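Two structures of RNase NGR3 from Nicotiana glutinosa compared at one contact. The protein is a plant ribonuclease of the RNase T2 family that probably cleaves single-stranded RNA and binds guanosine and adenosine 5'-monophosphates. Structure 1 is PDB 1VCZ (chain A, 1.80 Å), residues T75-W80 and R92-E97; structure 2 is PDB 1VD1 (chain B, 1.80 Å), residues T75-W80 and R92-E97. One frame, after least-squares fit of the local backbone (RMSD 0.09 Å); residues are numbered along the deposited sequences.

Structure 1 (1VCZ). With 5GP (guanosine-5'-monophosphate), chain C.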
# COMPACT_ATOMS: atom_id res chain seq x y z
N THR A 75 -4.47 3.45 15.32
CA THR A 75 -3.37 3.72 14.39
C THR A 75 -3.73 3.18 13.01
O THR A 75 -3.46 3.82 12.00
CB THR A 75 -2.07 3.06 14.85
OG1 THR A 75 -1.75 3.57 16.15
CG2 THR A 75 -0.91 3.40 13.90
N MET A 76 -4.37 2.02 12.96
CA MET A 76 -4.76 1.46 11.67
C MET A 76 -5.85 2.29 11.00
O MET A 76 -5.93 2.34 9.78
CB MET A 76 -5.23 0.02 11.83
CG MET A 76 -4.11 -0.91 12.28
SD MET A 76 -4.68 -2.54 12.79
CE MET A 76 -5.48 -2.22 14.32
N GLU A 77 -6.72 2.93 11.79
CA GLU A 77 -7.77 3.75 11.17
C GLU A 77 -7.14 4.89 10.38
O GLU A 77 -7.70 5.36 9.39
CB GLU A 77 -8.73 4.30 12.24
CG GLU A 77 -9.54 3.21 12.91
CD GLU A 77 -10.48 3.74 14.00
OE1 GLU A 77 -10.04 4.58 14.81
OE2 GLU A 77 -11.65 3.32 14.03
N LYS A 78 -5.97 5.33 10.82
CA LYS A 78 -5.28 6.42 10.15
C LYS A 78 -4.23 5.98 9.13
O LYS A 78 -3.96 6.72 8.18
CB LYS A 78 -4.64 7.36 11.17
CG LYS A 78 -5.68 8.22 11.92
CD LYS A 78 -5.08 9.49 12.53
CE LYS A 78 -6.14 10.30 13.30
NZ LYS A 78 -5.59 11.54 13.96
N ASN A 79 -3.65 4.80 9.32
CA ASN A 79 -2.62 4.32 8.39
C ASN A 79 -3.06 3.24 7.41
O ASN A 79 -2.34 2.93 6.46
CB ASN A 79 -1.39 3.85 9.18
CG ASN A 79 -0.75 4.97 10.00
OD1 ASN A 79 -0.69 6.13 9.56
ND2 ASN A 79 -0.25 4.63 11.18
N TRP A 80 -4.25 2.68 7.64
CA TRP A 80 -4.81 1.62 6.79
C TRP A 80 -6.30 1.84 6.64
O TRP A 80 -7.10 0.91 6.84
CB TRP A 80 -4.60 0.25 7.43
CG TRP A 80 -4.69 -0.91 6.46
CD1 TRP A 80 -5.44 -0.98 5.32
CD2 TRP A 80 -3.97 -2.14 6.56
NE1 TRP A 80 -5.22 -2.21 4.69
CE2 TRP A 80 -4.33 -2.93 5.44
CE3 TRP A 80 -3.06 -2.65 7.49
CZ2 TRP A 80 -3.79 -4.21 5.23
CZ3 TRP A 80 -2.53 -3.92 7.28
CH2 TRP A 80 -2.90 -4.68 6.16
N ARG A 92 -13.83 -4.11 8.00
CA ARG A 92 -14.17 -5.02 6.92
C ARG A 92 -12.97 -5.14 5.99
O ARG A 92 -12.65 -6.23 5.52
CB ARG A 92 -15.36 -4.50 6.10
CG ARG A 92 -15.46 -5.18 4.73
CD ARG A 92 -16.48 -4.56 3.78
NE ARG A 92 -17.85 -4.90 4.12
CZ ARG A 92 -18.89 -4.75 3.30
NH1 ARG A 92 -18.70 -4.25 2.07
NH2 ARG A 92 -20.11 -5.06 3.70
N PHE A 93 -12.33 -4.01 5.73
CA PHE A 93 -11.16 -3.98 4.86
C PHE A 93 -10.05 -4.80 5.54
O PHE A 93 -9.43 -5.63 4.89
CB PHE A 93 -10.73 -2.52 4.64
CG PHE A 93 -9.58 -2.33 3.64
CD1 PHE A 93 -9.35 -3.24 2.62
CD2 PHE A 93 -8.76 -1.20 3.74
CE1 PHE A 93 -8.29 -3.03 1.70
CE2 PHE A 93 -7.71 -0.98 2.84
CZ PHE A 93 -7.47 -1.90 1.81
N TRP A 94 -9.83 -4.60 6.83
CA TRP A 94 -8.79 -5.37 7.53
C TRP A 94 -9.11 -6.86 7.63
O TRP A 94 -8.21 -7.69 7.55
CB TRP A 94 -8.54 -4.83 8.93
CG TRP A 94 -8.23 -3.39 8.92
CD1 TRP A 94 -7.55 -2.69 7.94
CD2 TRP A 94 -8.63 -2.42 9.89
NE1 TRP A 94 -7.53 -1.36 8.24
CE2 TRP A 94 -8.18 -1.16 9.42
CE3 TRP A 94 -9.33 -2.48 11.10
CZ2 TRP A 94 -8.41 0.02 10.13
CZ3 TRP A 94 -9.56 -1.30 11.81
CH2 TRP A 94 -9.10 -0.06 11.31
N SER A 95 -10.38 -7.19 7.84
CA SER A 95 -10.76 -8.60 7.94
C SER A 95 -10.53 -9.29 6.59
O SER A 95 -10.02 -10.41 6.53
CB SER A 95 -12.24 -8.73 8.35
OG SER A 95 -12.67 -10.08 8.21
N HIS A 96 -10.91 -8.61 5.52
CA HIS A 96 -10.72 -9.16 4.19
C HIS A 96 -9.22 -9.38 3.89
O HIS A 96 -8.84 -10.43 3.38
CB HIS A 96 -11.34 -8.24 3.15
CG HIS A 96 -11.00 -8.62 1.74
ND1 HIS A 96 -11.32 -9.85 1.20
CD2 HIS A 96 -10.37 -7.93 0.76
CE1 HIS A 96 -10.89 -9.91 -0.05
NE2 HIS A 96 -10.31 -8.76 -0.34
N GLU A 97 -8.38 -8.39 4.19
CA GLU A 97 -6.93 -8.52 3.95
C GLU A 97 -6.34 -9.65 4.79
O GLU A 97 -5.49 -10.42 4.32
CB GLU A 97 -6.23 -7.21 4.27
CG GLU A 97 -6.53 -6.12 3.28
CD GLU A 97 -6.09 -6.50 1.87
OE1 GLU A 97 -6.88 -6.28 0.95
OE2 GLU A 97 -4.96 -6.98 1.68
P 5GP C . -7.48 -7.41 -1.54
O1P 5GP C . -6.08 -6.96 -1.68
O2P 5GP C . -8.08 -8.01 -2.80
O3P 5GP C . -7.62 -8.42 -0.34
O5' 5GP C . -8.45 -6.17 -1.13
C5' 5GP C . -8.84 -5.19 -2.10
C4' 5GP C . -10.32 -4.88 -2.04
O4' 5GP C . -10.46 -4.01 -0.86
C3' 5GP C . -10.93 -4.09 -3.19
O3' 5GP C . -11.58 -4.91 -4.13
C2' 5GP C . -11.92 -3.10 -2.56
O2' 5GP C . -13.30 -3.50 -2.74
C1' 5GP C . -11.51 -3.05 -1.09
N9 5GP C . -11.11 -1.74 -0.49
C8 5GP C . -11.65 -1.10 0.60
N7 5GP C . -11.16 0.10 0.85
C5 5GP C . -10.14 0.22 -0.12
C6 5GP C . -9.22 1.30 -0.31
O6 5GP C . -9.08 2.30 0.39
N1 5GP C . -8.39 1.11 -1.46
C2 5GP C . -8.39 -0.06 -2.23
N2 5GP C . -7.48 -0.05 -3.24
N3 5GP C . -9.22 -1.13 -2.01
C4 5GP C . -10.09 -0.89 -0.95

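Structure 2 (1VD1). With AMP (adenosine monophosphate), chain D; AMP (adenosine monophosphate), chain E.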
# COMPACT_ATOMS: atom_id res chain seq x y z
N THR B 75 -4.46 3.42 15.28
CA THR B 75 -3.35 3.65 14.36
C THR B 75 -3.72 3.16 12.96
O THR B 75 -3.44 3.82 11.96
CB THR B 75 -2.07 2.93 14.83
OG1 THR B 75 -1.71 3.41 16.13
CG2 THR B 75 -0.92 3.19 13.87
N MET B 76 -4.37 2.00 12.89
CA MET B 76 -4.77 1.44 11.61
C MET B 76 -5.87 2.26 10.93
O MET B 76 -5.94 2.32 9.70
CB MET B 76 -5.24 -0.00 11.81
CG MET B 76 -4.13 -0.94 12.27
SD MET B 76 -4.75 -2.52 12.82
CE MET B 76 -5.67 -3.03 11.36
N GLU B 77 -6.75 2.88 11.72
CA GLU B 77 -7.81 3.68 11.12
C GLU B 77 -7.18 4.84 10.37
O GLU B 77 -7.75 5.37 9.43
CB GLU B 77 -8.75 4.22 12.21
CG GLU B 77 -9.39 3.14 13.06
CD GLU B 77 -10.31 3.70 14.12
OE1 GLU B 77 -9.92 4.68 14.79
OE2 GLU B 77 -11.43 3.16 14.29
N LYS B 78 -5.98 5.22 10.80
CA LYS B 78 -5.28 6.34 10.18
C LYS B 78 -4.27 5.92 9.12
O LYS B 78 -4.10 6.62 8.12
CB LYS B 78 -4.57 7.17 11.25
CG LYS B 78 -5.53 7.89 12.19
CD LYS B 78 -6.43 8.84 11.42
CE LYS B 78 -7.50 9.46 12.31
NZ LYS B 78 -8.40 10.37 11.54
N ASN B 79 -3.60 4.79 9.33
CA ASN B 79 -2.58 4.32 8.39
C ASN B 79 -3.06 3.24 7.41
O ASN B 79 -2.38 2.96 6.42
CB ASN B 79 -1.35 3.81 9.16
CG ASN B 79 -0.72 4.88 10.05
OD1 ASN B 79 -0.67 6.06 9.68
ND2 ASN B 79 -0.23 4.48 11.21
N TRP B 80 -4.21 2.63 7.68
CA TRP B 80 -4.75 1.58 6.82
C TRP B 80 -6.25 1.80 6.67
O TRP B 80 -7.05 0.87 6.85
CB TRP B 80 -4.52 0.21 7.46
CG TRP B 80 -4.57 -0.96 6.52
CD1 TRP B 80 -5.31 -1.07 5.38
CD2 TRP B 80 -3.87 -2.20 6.66
NE1 TRP B 80 -5.11 -2.30 4.79
CE2 TRP B 80 -4.23 -3.02 5.56
CE3 TRP B 80 -2.97 -2.70 7.61
CZ2 TRP B 80 -3.72 -4.31 5.39
CZ3 TRP B 80 -2.47 -3.98 7.44
CH2 TRP B 80 -2.84 -4.77 6.34
N ARG B 92 -13.92 -4.11 8.06
CA ARG B 92 -14.25 -4.99 6.94
C ARG B 92 -13.04 -5.12 6.02
O ARG B 92 -12.72 -6.21 5.53
CB ARG B 92 -15.42 -4.41 6.12
CG ARG B 92 -15.67 -5.18 4.83
CD ARG B 92 -16.32 -4.32 3.74
NE ARG B 92 -17.78 -4.27 3.83
CZ ARG B 92 -18.46 -3.56 4.72
NH1 ARG B 92 -17.82 -2.82 5.62
NH2 ARG B 92 -19.79 -3.58 4.72
N PHE B 93 -12.37 -4.00 5.79
CA PHE B 93 -11.20 -3.97 4.94
C PHE B 93 -10.07 -4.79 5.57
O PHE B 93 -9.41 -5.58 4.89
CB PHE B 93 -10.77 -2.51 4.72
CG PHE B 93 -9.70 -2.33 3.68
CD1 PHE B 93 -9.62 -3.17 2.57
CD2 PHE B 93 -8.78 -1.30 3.80
CE1 PHE B 93 -8.65 -2.98 1.60
CE2 PHE B 93 -7.80 -1.09 2.82
CZ PHE B 93 -7.73 -1.94 1.72
N TRP B 94 -9.86 -4.63 6.87
CA TRP B 94 -8.81 -5.39 7.55
C TRP B 94 -9.13 -6.86 7.63
O TRP B 94 -8.24 -7.71 7.50
CB TRP B 94 -8.58 -4.84 8.96
CG TRP B 94 -8.28 -3.39 8.96
CD1 TRP B 94 -7.58 -2.70 8.01
CD2 TRP B 94 -8.69 -2.43 9.93
NE1 TRP B 94 -7.52 -1.37 8.33
CE2 TRP B 94 -8.20 -1.17 9.51
CE3 TRP B 94 -9.42 -2.50 11.12
CZ2 TRP B 94 -8.42 -0.00 10.24
CZ3 TRP B 94 -9.64 -1.34 11.84
CH2 TRP B 94 -9.14 -0.11 11.40
N SER B 95 -10.40 -7.18 7.84
CA SER B 95 -10.83 -8.57 7.92
C SER B 95 -10.55 -9.23 6.58
O SER B 95 -10.10 -10.38 6.53
CB SER B 95 -12.32 -8.65 8.23
OG SER B 95 -12.75 -10.00 8.19
N HIS B 96 -10.82 -8.51 5.51
CA HIS B 96 -10.60 -8.99 4.14
C HIS B 96 -9.12 -9.28 3.88
O HIS B 96 -8.77 -10.33 3.36
CB HIS B 96 -11.10 -7.95 3.13
CG HIS B 96 -10.64 -8.20 1.73
ND1 HIS B 96 -11.06 -9.28 0.98
CD2 HIS B 96 -9.79 -7.50 0.93
CE1 HIS B 96 -10.49 -9.24 -0.21
NE2 HIS B 96 -9.72 -8.17 -0.27
N GLU B 97 -8.26 -8.32 4.22
CA GLU B 97 -6.84 -8.50 3.99
C GLU B 97 -6.28 -9.60 4.88
O GLU B 97 -5.42 -10.37 4.46
CB GLU B 97 -6.10 -7.18 4.23
CG GLU B 97 -6.46 -6.11 3.21
CD GLU B 97 -6.03 -6.46 1.80
OE1 GLU B 97 -6.69 -6.01 0.84
OE2 GLU B 97 -5.01 -7.18 1.64
P AMP D . -6.69 -7.55 -2.52
O1P AMP D . -8.15 -7.51 -2.28
O2P AMP D . -6.16 -8.95 -2.63
O3P AMP D . -5.92 -6.72 -1.49
O5' AMP D . -6.55 -6.83 -3.98
C5' AMP D . -5.25 -6.52 -4.51
C4' AMP D . -5.38 -6.46 -6.05
O4' AMP D . -4.11 -6.91 -6.63
C3' AMP D . -6.59 -7.46 -6.67
O3' AMP D . -7.18 -6.70 -7.83
C2' AMP D . -5.72 -8.76 -7.07
O2' AMP D . -6.03 -9.30 -8.34
C1' AMP D . -4.16 -8.28 -7.09
N9 AMP D . -3.32 -9.09 -6.17
C8 AMP D . -3.70 -9.73 -4.97
N7 AMP D . -2.73 -10.38 -4.29
C5 AMP D . -1.67 -10.16 -5.16
C6 AMP D . -0.32 -10.57 -5.08
N6 AMP D . 0.07 -11.32 -3.98
N1 AMP D . 0.51 -10.17 -6.14
C2 AMP D . 0.07 -9.43 -7.19
N3 AMP D . -1.21 -9.02 -7.35
C4 AMP D . -2.01 -9.39 -6.31
P AMP E . -7.35 -1.87 -7.10
O1P AMP E . -6.73 -2.31 -8.36
O2P AMP E . -8.35 -0.78 -7.30
O3P AMP E . -6.30 -1.50 -6.04
O5' AMP E . -8.16 -3.21 -6.59
C5' AMP E . -8.22 -3.53 -5.17
C4' AMP E . -9.71 -3.64 -4.75
O4' AMP E . -9.81 -3.18 -3.35
C3' AMP E . -10.76 -2.70 -5.66
O3' AMP E . -12.03 -3.50 -5.76
C2' AMP E . -10.84 -1.40 -4.72
O2' AMP E . -12.10 -0.75 -4.71
C1' AMP E . -10.51 -1.93 -3.23
N9 AMP E . -9.64 -0.98 -2.51
C8 AMP E . -8.36 -0.51 -2.87
N7 AMP E . -7.84 0.48 -2.12
C5 AMP E . -8.84 0.58 -1.15
C6 AMP E . -8.97 1.44 -0.03
N6 AMP E . -7.98 2.36 0.22
N1 AMP E . -10.12 1.26 0.74
C2 AMP E . -11.04 0.29 0.50
N3 AMP E . -11.00 -0.56 -0.54
C4 AMP E . -9.91 -0.35 -1.34

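Structure 1 (1VCZ)
Trp-80 and Trp-94 pack the buried end of helix 73-79 against helix 91-102, which carries Phe-93 of the nucleotide site and predicted catalytic Glu-97. The hydrogen bond runs from Trp-94 NE1 to Trp-80 O, 2.7 Å, at 153°. In the aromatic cluster, Trp-94 turns an edge to the face of Trp-80, planes at 70°, and Trp-80 an edge to the face of Phe-93. Met-76 CB, 3.6 Å from Trp-94 CZ2, makes a CH-pi contact over the six-membered ring; SD adds a Met-aromatic contact above the same face, and chi3 of -72° turns CE away from the ring, beyond contact distance. Glu-77 CG meets Trp-94 CH2. Glu-97 packs CG 3.9 Å from Trp-80 CZ2, while OE2 accepts from Trp-46. Guanine of the bound 5'-GMP covers a Phe-93 face; His-96 NE2 lies 2.7 Å from its O3P.

Structure 2 (1VD1)
Trp-80 and Trp-94 are joined by the hydrogen bond from Trp-94 NE1 to Trp-80 O, 2.7 Å long, with a 153° angle at the hydrogen. In the aromatic cluster, the edge of Trp-94 points at the face of Trp-80, planes at 72°, and the edge of Trp-80 at the face of Phe-93. Over the Trp-94 ring, Met-76 CB is 3.5 Å from CZ2 and SD makes a Met-aromatic contact above the same face; chi3 of 55° folds CE inward, 3.4 Å from Trp-94 CD2, in a CH-pi contact above the five-membered ring. Glu-77 CG meets Trp-94 CH2. Glu-97, predicted catalytic, sets CG 3.9 Å from Trp-80 CZ2, with OE2 accepting from Trp-46. Adenine of one AMP covers a Phe-93 face; the phosphate of another accepts from His-96 NE2.

Structure 1 against structure 2
Both structures are the same protein, one with 5'-GMP and one with 5'-AMP, and the CA atoms that can be compared coincide within the error. Glu-77(A), Trp-80(A), Phe-93(A), Trp-94(A), Glu-97(A) and their counterparts keep their places, and the hydrogen bond from Trp-94(A) NE1 to Trp-80(A) O, 2.7 Å, recurs from Trp-94(B) NE1 to Trp-80(B) O, 2.7 Å. The side chain that turns is Met-76: chi3 is -72° in Met-76(A) and 55° in Met-76(B), which puts the CE atoms 3.1 Å apart after superposition. The base of the side chain still rests on the indole, with Met-76(A) CB 3.6 Å from Trp-94(A) CZ2 and Met-76(B) CB 3.5 Å from Trp-94(B) CZ2. The methyl group of Met-76(A) is turned away from the indole; in structure 2 that place is left, and the methyl carbon of Met-76(B) sits over the ring face, nearer the indole. The turn is a rotation about the CG-SD bond; the neighbouring rings keep their places within the error. The ligands also differ: one 5GP touches Phe-93(A), His-96(A) and Glu-97(A), whereas in structure 2 AMP chain E touches Phe-93(B), and AMP chain D touches His-96(B) and Glu-97(B).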